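Histone FOLD protein (Methanopyrus kandleri, PDB 1F1E) is a DNA-binding archaeal histone that joins two histone folds in one chain and probably compacts DNA, with dimerization as in its family. Local coordinates at residues P36-Y41 with C113-E118; R90-A95 with D103-Y108; G120-E125 with E141-Y146. All coordinates share one frame; numbering follows the deposited sequence.

In the fold
Helix 102-129 takes part in all three contacts, which lie along it in the order interaction 2, interaction 1, interaction 3. Interaction 1, whose centre lies about 1 Å from that of the chain, joins the two histone-fold halves; interactions 2 and 3 bring helices 85-94 and 137-147 of the second half against the long one. Centre to centre, interaction 1 is about 12 Å from interaction 2, and a probable hydrogen bond of 2.7 Å between Tyr-108 OH and Ala-39 O connects them. A salt bridge of 2.9 Å between Arg-114 NH1 and Glu-121 OE1 links interactions 1 and 3. Interactions 2 and 3, on opposite sides of the chain's centre, come no nearer than about 15 Å (nearest atoms).

Interaction 1: residues P36-Y41 with C113-E118; sequences PTMAEY and CRATEE
Met-38 and Thr-116 mark the nearest backbone approach of two helical segments, their CA atoms 8.9 Å apart, a spacing that leaves side chains to fill the interval. Met-38, a selenomethionine in this crystal, carries the contact from its side mainly through its terminal methyl. CG stands anti to the backbone N (chi1 179°), which sends the chain off toward 113-118, and bends at the next two torsions bring CE round to the other helix. There CE lies 3.5 Å from Thr-116 OG1 and 4.1 Å from Ala-115 CB, so one methyl meets two successive residues. The side chain has a second deposited conformer, so these distances describe one of its states. Thr-116 OG1 is turned beside its own backbone N and hydrogen-bonds to Ile-112 O one turn earlier; this satisfies the hydroxyl inside the helix and is consistent with its tolerating a buried methyl. No hydrogen bond crosses between the segments, and the buried surface is a modest 93 Å². On the other side of helix 102-129, Arg-114 NH1 forms a salt bridge with Glu-117 OE1 at 2.7 Å, on the oxygen's anti side but tilted from the carboxylate plane, and also pairs with Glu-121. The contact joins the long helices of the two histone folds, 25-51 and 102-129, as in the histone handshake; Ile-112 packs on Met-38, and Ile-13 and Phe-14 of helix 7-15 cover Thr-116.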
loop_
_atom_site.group_PDB
_atom_site.type_symbol
_atom_site.label_atom_id
_atom_site.label_comp_id
_atom_site.label_asym_id
_atom_site.label_seq_id
_atom_site.Cartn_x
_atom_site.Cartn_y
_atom_site.Cartn_z
ATOM N N PRO A 36 1.183 5.233 -15.481
ATOM C CA PRO A 36 2.177 6.270 -15.203
ATOM C C PRO A 36 2.051 6.862 -13.820
ATOM O O PRO A 36 3.047 7.217 -13.204
ATOM C CB PRO A 36 1.879 7.301 -16.328
ATOM C CG PRO A 36 1.224 6.506 -17.387
ATOM C CD PRO A 36 0.336 5.544 -16.661
ATOM N N THR A 37 0.848 7.026 -13.294
ATOM C CA THR A 37 0.658 7.532 -11.936
ATOM C C THR A 37 1.203 6.563 -10.904
ATOM O O THR A 37 1.870 6.969 -9.959
ATOM C CB THR A 37 -0.856 7.753 -11.708
ATOM O OG1 THR A 37 -1.278 8.859 -12.498
ATOM C CG2 THR A 37 -1.173 8.097 -10.281
HETATM N N MSE A 38 0.949 5.234 -11.139
HETATM C CA MSE A 38 1.530 4.210 -10.284
HETATM C C MSE A 38 3.041 4.218 -10.348
HETATM O O MSE A 38 3.696 4.118 -9.326
HETATM C CB MSE A 38 0.977 2.835 -10.643
HETATM C CG MSE A 38 1.548 1.735 -9.826
HETATM SE SE MSE A 38 3.073 0.998 -10.466
HETATM C CE MSE A 38 2.539 0.214 -11.967
ATOM N N ALA A 39 3.607 4.331 -11.523
ATOM C CA ALA A 39 5.054 4.363 -11.651
ATOM C C ALA A 39 5.632 5.525 -10.878
ATOM O O ALA A 39 6.676 5.406 -10.213
ATOM C CB ALA A 39 5.481 4.398 -13.110
ATOM N N GLU A 40 4.975 6.697 -10.951
ATOM C CA GLU A 40 5.447 7.865 -10.227
ATOM C C GLU A 40 5.326 7.674 -8.730
ATOM O O GLU A 40 6.231 8.051 -7.980
ATOM C CB GLU A 40 4.682 9.090 -10.753
ATOM C CG GLU A 40 5.075 10.356 -10.056
ATOM C CD GLU A 40 4.705 11.623 -10.790
ATOM O OE1 GLU A 40 4.029 11.540 -11.794
ATOM O OE2 GLU A 40 5.158 12.655 -10.331
ATOM N N TYR A 41 4.228 7.115 -8.285
ATOM C CA TYR A 41 3.999 6.815 -6.909
ATOM C C TYR A 41 5.105 5.906 -6.363
ATOM O O TYR A 41 5.658 6.097 -5.304
ATOM C CB TYR A 41 2.598 6.182 -6.759
ATOM C CG TYR A 41 2.470 5.412 -5.463
ATOM C CD1 TYR A 41 2.225 5.965 -4.226
ATOM C CD2 TYR A 41 2.570 4.041 -5.496
ATOM C CE1 TYR A 41 2.122 5.169 -3.118
ATOM C CE2 TYR A 41 2.476 3.215 -4.387
ATOM C CZ TYR A 41 2.239 3.822 -3.178
ATOM O OH TYR A 41 2.136 3.017 -2.050
ATOM N N CYS A 113 6.614 -3.097 -13.802
ATOM C CA CYS A 113 6.078 -3.958 -14.845
ATOM C C CYS A 113 5.322 -5.148 -14.246
ATOM O O CYS A 113 4.220 -5.421 -14.742
ATOM C CB CYS A 113 7.195 -4.395 -15.770
ATOM S SG CYS A 113 7.923 -3.054 -16.719
ATOM N N ARG A 114 5.918 -5.764 -13.239
ATOM C CA ARG A 114 5.231 -6.865 -12.604
ATOM C C ARG A 114 3.938 -6.376 -11.972
ATOM O O ARG A 114 2.905 -7.042 -12.029
ATOM C CB ARG A 114 6.088 -7.529 -11.558
ATOM C CG ARG A 114 5.401 -8.602 -10.747
ATOM C CD ARG A 114 4.902 -9.790 -11.585
ATOM N NE ARG A 114 4.057 -10.585 -10.764
ATOM C CZ ARG A 114 2.978 -11.286 -11.053
ATOM N NH1 ARG A 114 2.542 -11.341 -12.288
ATOM N NH2 ARG A 114 2.346 -11.926 -10.087
ATOM N N ALA A 115 3.923 -5.171 -11.375
ATOM C CA ALA A 115 2.725 -4.628 -10.776
ATOM C C ALA A 115 1.648 -4.420 -11.829
ATOM O O ALA A 115 0.470 -4.706 -11.607
ATOM C CB ALA A 115 3.006 -3.356 -10.042
ATOM N N THR A 116 2.045 -4.005 -13.013
ATOM C CA THR A 116 1.103 -3.821 -14.114
ATOM C C THR A 116 0.529 -5.173 -14.602
ATOM O O THR A 116 -0.677 -5.254 -14.766
ATOM C CB THR A 116 1.807 -3.071 -15.245
ATOM O OG1 THR A 116 2.214 -1.796 -14.807
ATOM C CG2 THR A 116 0.871 -2.792 -16.411
ATOM N N GLU A 117 1.399 -6.159 -14.758
ATOM C CA GLU A 117 0.973 -7.494 -15.113
ATOM C C GLU A 117 0.036 -8.067 -14.072
ATOM O O GLU A 117 -0.993 -8.651 -14.362
ATOM C CB GLU A 117 2.233 -8.354 -15.251
ATOM C CG GLU A 117 1.950 -9.789 -15.676
ATOM C CD GLU A 117 3.278 -10.536 -15.700
ATOM O OE1 GLU A 117 3.834 -10.850 -14.639
ATOM O OE2 GLU A 117 3.693 -10.755 -16.841
ATOM N N GLU A 118 0.367 -7.872 -12.806
ATOM C CA GLU A 118 -0.478 -8.324 -11.711
ATOM C C GLU A 118 -1.850 -7.647 -11.703
ATOM O O GLU A 118 -2.891 -8.265 -11.444
ATOM C CB GLU A 118 0.213 -8.096 -10.393
ATOM C CG GLU A 118 -0.342 -8.841 -9.235
ATOM C CD GLU A 118 0.658 -8.571 -8.093
ATOM O OE1 GLU A 118 1.259 -9.498 -7.541
ATOM O OE2 GLU A 118 0.795 -7.365 -7.804
#

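Interaction 2: residues R90-A95 with D103-Y108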
loop_
_atom_site.group_PDB
_atom_site.type_symbol
_atom_site.label_atom_id
_atom_site.label_comp_id
_atom_site.label_asym_id
_atom_site.label_seq_id
_atom_site.Cartn_x
_atom_site.Cartn_y
_atom_site.Cartn_z
ATOM N N ARG A 90 14.508 8.239 -15.680
ATOM C CA ARG A 90 14.052 9.606 -15.634
ATOM C C ARG A 90 12.871 9.741 -14.701
ATOM O O ARG A 90 12.747 10.780 -13.995
ATOM C CB ARG A 90 13.698 10.104 -17.043
ATOM C CG ARG A 90 13.327 11.568 -17.116
ATOM C CD ARG A 90 14.595 12.408 -17.301
ATOM N NE ARG A 90 14.154 13.773 -17.614
ATOM C CZ ARG A 90 14.007 14.242 -18.824
ATOM N NH1 ARG A 90 14.249 13.556 -19.943
ATOM N NH2 ARG A 90 13.594 15.499 -18.954
ATOM N N ILE A 91 12.028 8.734 -14.608
ATOM C CA ILE A 91 10.944 8.820 -13.622
ATOM C C ILE A 91 11.543 8.849 -12.247
ATOM O O ILE A 91 11.144 9.630 -11.381
ATOM C CB ILE A 91 10.003 7.641 -13.828
ATOM C CG1 ILE A 91 9.324 7.689 -15.208
ATOM C CG2 ILE A 91 8.966 7.570 -12.718
ATOM C CD1 ILE A 91 8.658 6.380 -15.551
ATOM N N LEU A 92 12.564 8.032 -11.994
ATOM C CA LEU A 92 13.212 8.046 -10.691
ATOM C C LEU A 92 13.838 9.419 -10.428
ATOM O O LEU A 92 13.768 9.929 -9.313
ATOM C CB LEU A 92 14.218 6.912 -10.650
ATOM C CG LEU A 92 13.646 5.509 -10.566
ATOM C CD1 LEU A 92 14.762 4.444 -10.757
ATOM C CD2 LEU A 92 12.924 5.211 -9.268
ATOM N N LYS A 93 14.512 10.012 -11.431
ATOM C CA LYS A 93 15.196 11.322 -11.317
ATOM C C LYS A 93 14.120 12.337 -10.948
ATOM O O LYS A 93 14.343 13.125 -10.051
ATOM C CB LYS A 93 15.929 11.736 -12.607
ATOM N N ARG A 94 12.972 12.296 -11.605
ATOM C CA ARG A 94 11.890 13.249 -11.262
ATOM C C ARG A 94 11.362 13.108 -9.840
ATOM O O ARG A 94 10.896 14.123 -9.314
ATOM C CB ARG A 94 10.709 13.083 -12.196
ATOM C CG ARG A 94 9.483 13.958 -11.965
ATOM C CD ARG A 94 8.458 13.635 -13.081
ATOM N NE ARG A 94 9.119 13.416 -14.370
ATOM C CZ ARG A 94 8.955 12.499 -15.302
ATOM N NH1 ARG A 94 8.039 11.555 -15.142
ATOM N NH2 ARG A 94 9.666 12.454 -16.447
ATOM N N ALA A 95 11.462 11.902 -9.321
ATOM C CA ALA A 95 11.079 11.629 -7.952
ATOM C C ALA A 95 12.177 12.053 -6.968
ATOM O O ALA A 95 11.985 11.936 -5.769
ATOM C CB ALA A 95 10.753 10.159 -7.759
ATOM N N ASP A 103 21.335 -2.104 -10.844
ATOM C CA ASP A 103 20.443 -3.097 -10.304
ATOM C C ASP A 103 19.200 -2.473 -9.634
ATOM O O ASP A 103 18.106 -3.036 -9.665
ATOM C CB ASP A 103 21.169 -3.986 -9.251
ATOM C CG ASP A 103 22.164 -4.917 -9.895
ATOM O OD1 ASP A 103 22.198 -5.020 -11.137
ATOM O OD2 ASP A 103 22.921 -5.493 -9.091
ATOM N N ALA A 104 19.312 -1.322 -9.055
ATOM C CA ALA A 104 18.143 -0.634 -8.482
ATOM C C ALA A 104 17.164 -0.225 -9.567
ATOM O O ALA A 104 15.983 -0.403 -9.420
ATOM C CB ALA A 104 18.584 0.604 -7.689
ATOM N N VAL A 105 17.738 0.371 -10.625
ATOM C CA VAL A 105 16.890 0.729 -11.776
ATOM C C VAL A 105 16.196 -0.499 -12.329
ATOM O O VAL A 105 15.000 -0.433 -12.600
ATOM C CB VAL A 105 17.713 1.485 -12.812
ATOM C CG1 VAL A 105 16.876 1.758 -14.045
ATOM C CG2 VAL A 105 18.267 2.779 -12.194
ATOM N N ASP A 106 16.926 -1.593 -12.496
ATOM C CA ASP A 106 16.296 -2.761 -13.035
ATOM C C ASP A 106 15.212 -3.287 -12.107
ATOM O O ASP A 106 14.203 -3.808 -12.621
ATOM C CB ASP A 106 17.343 -3.852 -13.241
ATOM C CG ASP A 106 18.298 -3.615 -14.349
ATOM O OD1 ASP A 106 18.043 -2.691 -15.144
ATOM O OD2 ASP A 106 19.269 -4.401 -14.460
ATOM N N LEU A 107 15.443 -3.252 -10.814
ATOM C CA LEU A 107 14.404 -3.777 -9.899
ATOM C C LEU A 107 13.217 -2.845 -9.857
ATOM O O LEU A 107 12.085 -3.359 -9.766
ATOM C CB LEU A 107 14.999 -4.137 -8.540
ATOM C CG LEU A 107 13.985 -4.834 -7.607
ATOM C CD1 LEU A 107 13.402 -6.082 -8.212
ATOM C CD2 LEU A 107 14.759 -5.121 -6.322
ATOM N N TYR A 108 13.411 -1.541 -9.940
ATOM C CA TYR A 108 12.262 -0.627 -10.077
ATOM C C TYR A 108 11.459 -0.954 -11.329
ATOM O O TYR A 108 10.214 -1.023 -11.308
ATOM C CB TYR A 108 12.804 0.788 -10.124
ATOM C CG TYR A 108 11.706 1.770 -10.488
ATOM C CD1 TYR A 108 10.693 2.095 -9.607
ATOM C CD2 TYR A 108 11.660 2.337 -11.718
ATOM C CE1 TYR A 108 9.718 2.985 -9.997
ATOM C CE2 TYR A 108 10.694 3.221 -12.141
ATOM C CZ TYR A 108 9.690 3.537 -11.240
ATOM O OH TYR A 108 8.747 4.398 -11.647
#
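Leu-92 lies over the ring of Tyr-108 where the first helix of the second histone fold, 85-94, packs on the long helix 102-129. The short axes approach to 11.4 Å at 99°, nearly perpendicular, so large side chains must bridge the space. Leu-92 CG stands beside the backbone N, and its two methyls are used differently. CD2 sits over the ring centre, 3.8 Å from the centroid of Tyr-108 and only 7° off the ring normal, a well-centred CH-pi contact. CD1 touches both the ring and Val-105, 3.9 Å from Tyr-108 CD2 and 4.1 Å from Val-105 CG2. Tyr-108 has CG anti to the backbone N (chi1 171°), which swings the ring across to 90-95, and the side chains of Leu-92 and Tyr-108 run past each other in opposite directions. Leu-63 and Val-88 also pack on the ring, as do Val-42 and Ala-43 of helix 25-51, burying it in the core. Its hydroxyl reaches the other half of the protein, bonding to Ala-39 O. A phenylalanine in place of Tyr-108 would probably leave Ala-39 O without this side-chain partner and open a small gap beside Ile-91. Ile-91 crosses the tyrosine at about a right angle, with CG2 anti to its own backbone N and 3.4 Å from Tyr-108 OH.

Interaction 3: residues G120-E125 with E141-Y146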
loop_
_atom_site.group_PDB
_atom_site.type_symbol
_atom_site.label_atom_id
_atom_site.label_comp_id
_atom_site.label_asym_id
_atom_site.label_seq_id
_atom_site.Cartn_x
_atom_site.Cartn_y
_atom_site.Cartn_z
ATOM N N GLY A 120 -3.298 -6.751 -14.432
ATOM C CA GLY A 120 -3.987 -7.423 -15.506
ATOM C C GLY A 120 -4.552 -8.748 -15.010
ATOM O O GLY A 120 -5.667 -9.172 -15.298
ATOM N N GLU A 121 -3.793 -9.472 -14.194
ATOM C CA GLU A 121 -4.327 -10.712 -13.646
ATOM C C GLU A 121 -5.564 -10.476 -12.802
ATOM O O GLU A 121 -6.552 -11.220 -12.841
ATOM C CB GLU A 121 -3.292 -11.396 -12.772
ATOM C CG GLU A 121 -2.071 -11.857 -13.502
ATOM C CD GLU A 121 -0.962 -12.383 -12.614
ATOM O OE1 GLU A 121 0.126 -12.622 -13.154
ATOM O OE2 GLU A 121 -1.169 -12.681 -11.397
ATOM N N LYS A 122 -5.535 -9.456 -11.958
ATOM C CA LYS A 122 -6.645 -9.165 -11.111
ATOM C C LYS A 122 -7.863 -8.726 -11.929
ATOM O O LYS A 122 -9.001 -9.130 -11.657
ATOM C CB LYS A 122 -6.246 -8.090 -10.074
ATOM C CG LYS A 122 -7.332 -7.923 -8.975
ATOM C CD LYS A 122 -7.425 -9.156 -8.109
ATOM C CE LYS A 122 -8.385 -9.093 -6.948
ATOM N NZ LYS A 122 -8.306 -10.479 -6.362
ATOM N N ALA A 123 -7.611 -7.867 -12.933
ATOM C CA ALA A 123 -8.715 -7.450 -13.804
ATOM C C ALA A 123 -9.335 -8.663 -14.516
ATOM O O ALA A 123 -10.548 -8.706 -14.691
ATOM C CB ALA A 123 -8.186 -6.402 -14.788
ATOM N N ALA A 124 -8.502 -9.608 -14.937
ATOM C CA ALA A 124 -8.935 -10.823 -15.619
ATOM C C ALA A 124 -9.845 -11.604 -14.681
ATOM O O ALA A 124 -10.915 -12.131 -15.064
ATOM C CB ALA A 124 -7.780 -11.632 -16.145
ATOM N N GLU A 125 -9.461 -11.624 -13.417
ATOM C CA GLU A 125 -10.257 -12.324 -12.429
ATOM C C GLU A 125 -11.637 -11.699 -12.298
ATOM O O GLU A 125 -12.660 -12.391 -12.191
ATOM C CB GLU A 125 -9.477 -12.344 -11.098
ATOM C CG GLU A 125 -10.332 -12.810 -9.932
ATOM C CD GLU A 125 -9.577 -12.812 -8.618
ATOM O OE1 GLU A 125 -8.449 -12.318 -8.451
ATOM O OE2 GLU A 125 -10.213 -13.365 -7.691
ATOM N N GLU A 141 -10.793 -0.862 -13.063
ATOM C CA GLU A 141 -11.063 0.016 -11.950
ATOM C C GLU A 141 -11.139 -0.722 -10.615
ATOM O O GLU A 141 -10.538 -0.318 -9.611
ATOM C CB GLU A 141 -12.409 0.746 -12.188
ATOM C CG GLU A 141 -12.377 1.795 -13.272
ATOM C CD GLU A 141 -13.728 2.243 -13.768
ATOM O OE1 GLU A 141 -13.755 3.030 -14.710
ATOM O OE2 GLU A 141 -14.783 1.776 -13.251
ATOM N N LYS A 142 -11.813 -1.859 -10.644
ATOM C CA LYS A 142 -11.927 -2.659 -9.419
ATOM C C LYS A 142 -10.593 -3.250 -8.992
ATOM O O LYS A 142 -10.227 -3.287 -7.814
ATOM C CB LYS A 142 -12.925 -3.806 -9.667
ATOM C CG LYS A 142 -14.410 -3.559 -9.676
ATOM C CD LYS A 142 -15.079 -4.894 -10.022
ATOM C CE LYS A 142 -16.584 -4.980 -10.108
ATOM N NZ LYS A 142 -17.025 -6.398 -10.350
ATOM N N ALA A 143 -9.804 -3.684 -10.031
ATOM C CA ALA A 143 -8.475 -4.174 -9.731
ATOM C C ALA A 143 -7.567 -3.129 -9.088
ATOM O O ALA A 143 -6.832 -3.410 -8.125
ATOM C CB ALA A 143 -7.828 -4.738 -10.989
ATOM N N ILE A 144 -7.645 -1.885 -9.589
ATOM C CA ILE A 144 -6.902 -0.775 -8.997
ATOM C C ILE A 144 -7.323 -0.527 -7.576
ATOM O O ILE A 144 -6.456 -0.412 -6.715
ATOM C CB ILE A 144 -7.052 0.438 -9.926
ATOM C CG1 ILE A 144 -6.316 0.305 -11.253
ATOM C CG2 ILE A 144 -6.632 1.686 -9.218
ATOM C CD1 ILE A 144 -6.715 1.274 -12.337
ATOM N N THR A 145 -8.640 -0.417 -7.392
ATOM C CA THR A 145 -9.104 -0.018 -6.059
ATOM C C THR A 145 -8.743 -1.079 -5.039
ATOM O O THR A 145 -8.313 -0.773 -3.935
ATOM C CB THR A 145 -10.617 0.178 -6.145
ATOM O OG1 THR A 145 -10.881 1.407 -6.794
ATOM C CG2 THR A 145 -11.108 0.240 -4.728
ATOM N N TYR A 146 -8.923 -2.338 -5.430
ATOM C CA TYR A 146 -8.725 -3.435 -4.508
ATOM C C TYR A 146 -7.248 -3.503 -4.218
ATOM O O TYR A 146 -6.797 -3.470 -3.082
ATOM C CB TYR A 146 -9.264 -4.710 -5.129
ATOM C CG TYR A 146 -9.245 -5.892 -4.223
ATOM C CD1 TYR A 146 -8.077 -6.659 -4.101
ATOM C CD2 TYR A 146 -10.362 -6.312 -3.494
ATOM C CE1 TYR A 146 -8.009 -7.759 -3.286
ATOM C CE2 TYR A 146 -10.313 -7.393 -2.656
ATOM C CZ TYR A 146 -9.138 -8.101 -2.570
ATOM O OH TYR A 146 -9.075 -9.191 -1.769
#
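Ala-143 and Tyr-146 pack on Lys-122 and Ala-123, bringing the last helix of the second histone fold, 137-147, against the long helix 102-129. The short axes come within 8.4 Å at 121°, and the CA atoms of Ala-123 and Ala-143 are 5.2 Å apart, a closeness that paired alanines permit. Near the start of 141-146, Lys-142 touches Tyr-126 further along the long helix. Next, Ala-143 points its methyl toward the partner: CB lies 3.7 Å from Ala-123 N and 3.8 Å from Lys-122 CG, and it touches Ala-123 CB as well, so it meets both backbone and side chains. Ile-144 points away from 120-125 and packs on Thr-30 and Phe-34 of helix 25-51 and on Leu-119, so helix 137-147 also meets the first histone fold. Thr-145 packs on Tyr-146 of the second subunit, and Tyr-146 on Thr-145 of that subunit, to which the backbone of Tyr-146 also hydrogen-bonds; the contact therefore borders the assembly interface. Within the chain, the Tyr-146 ring is approached by the aliphatic end of Lys-122. Lys-122 CE is 4.2 Å from the Tyr-146 centroid and 29° off the ring normal, an off-centre CH-pi contact. A bend at chi2 (67°) directs the lysine there, while the ammonium is held by a salt bridge: Lys-122 NZ meets Glu-125 OE1 at 2.8 Å, from above the carboxylate plane.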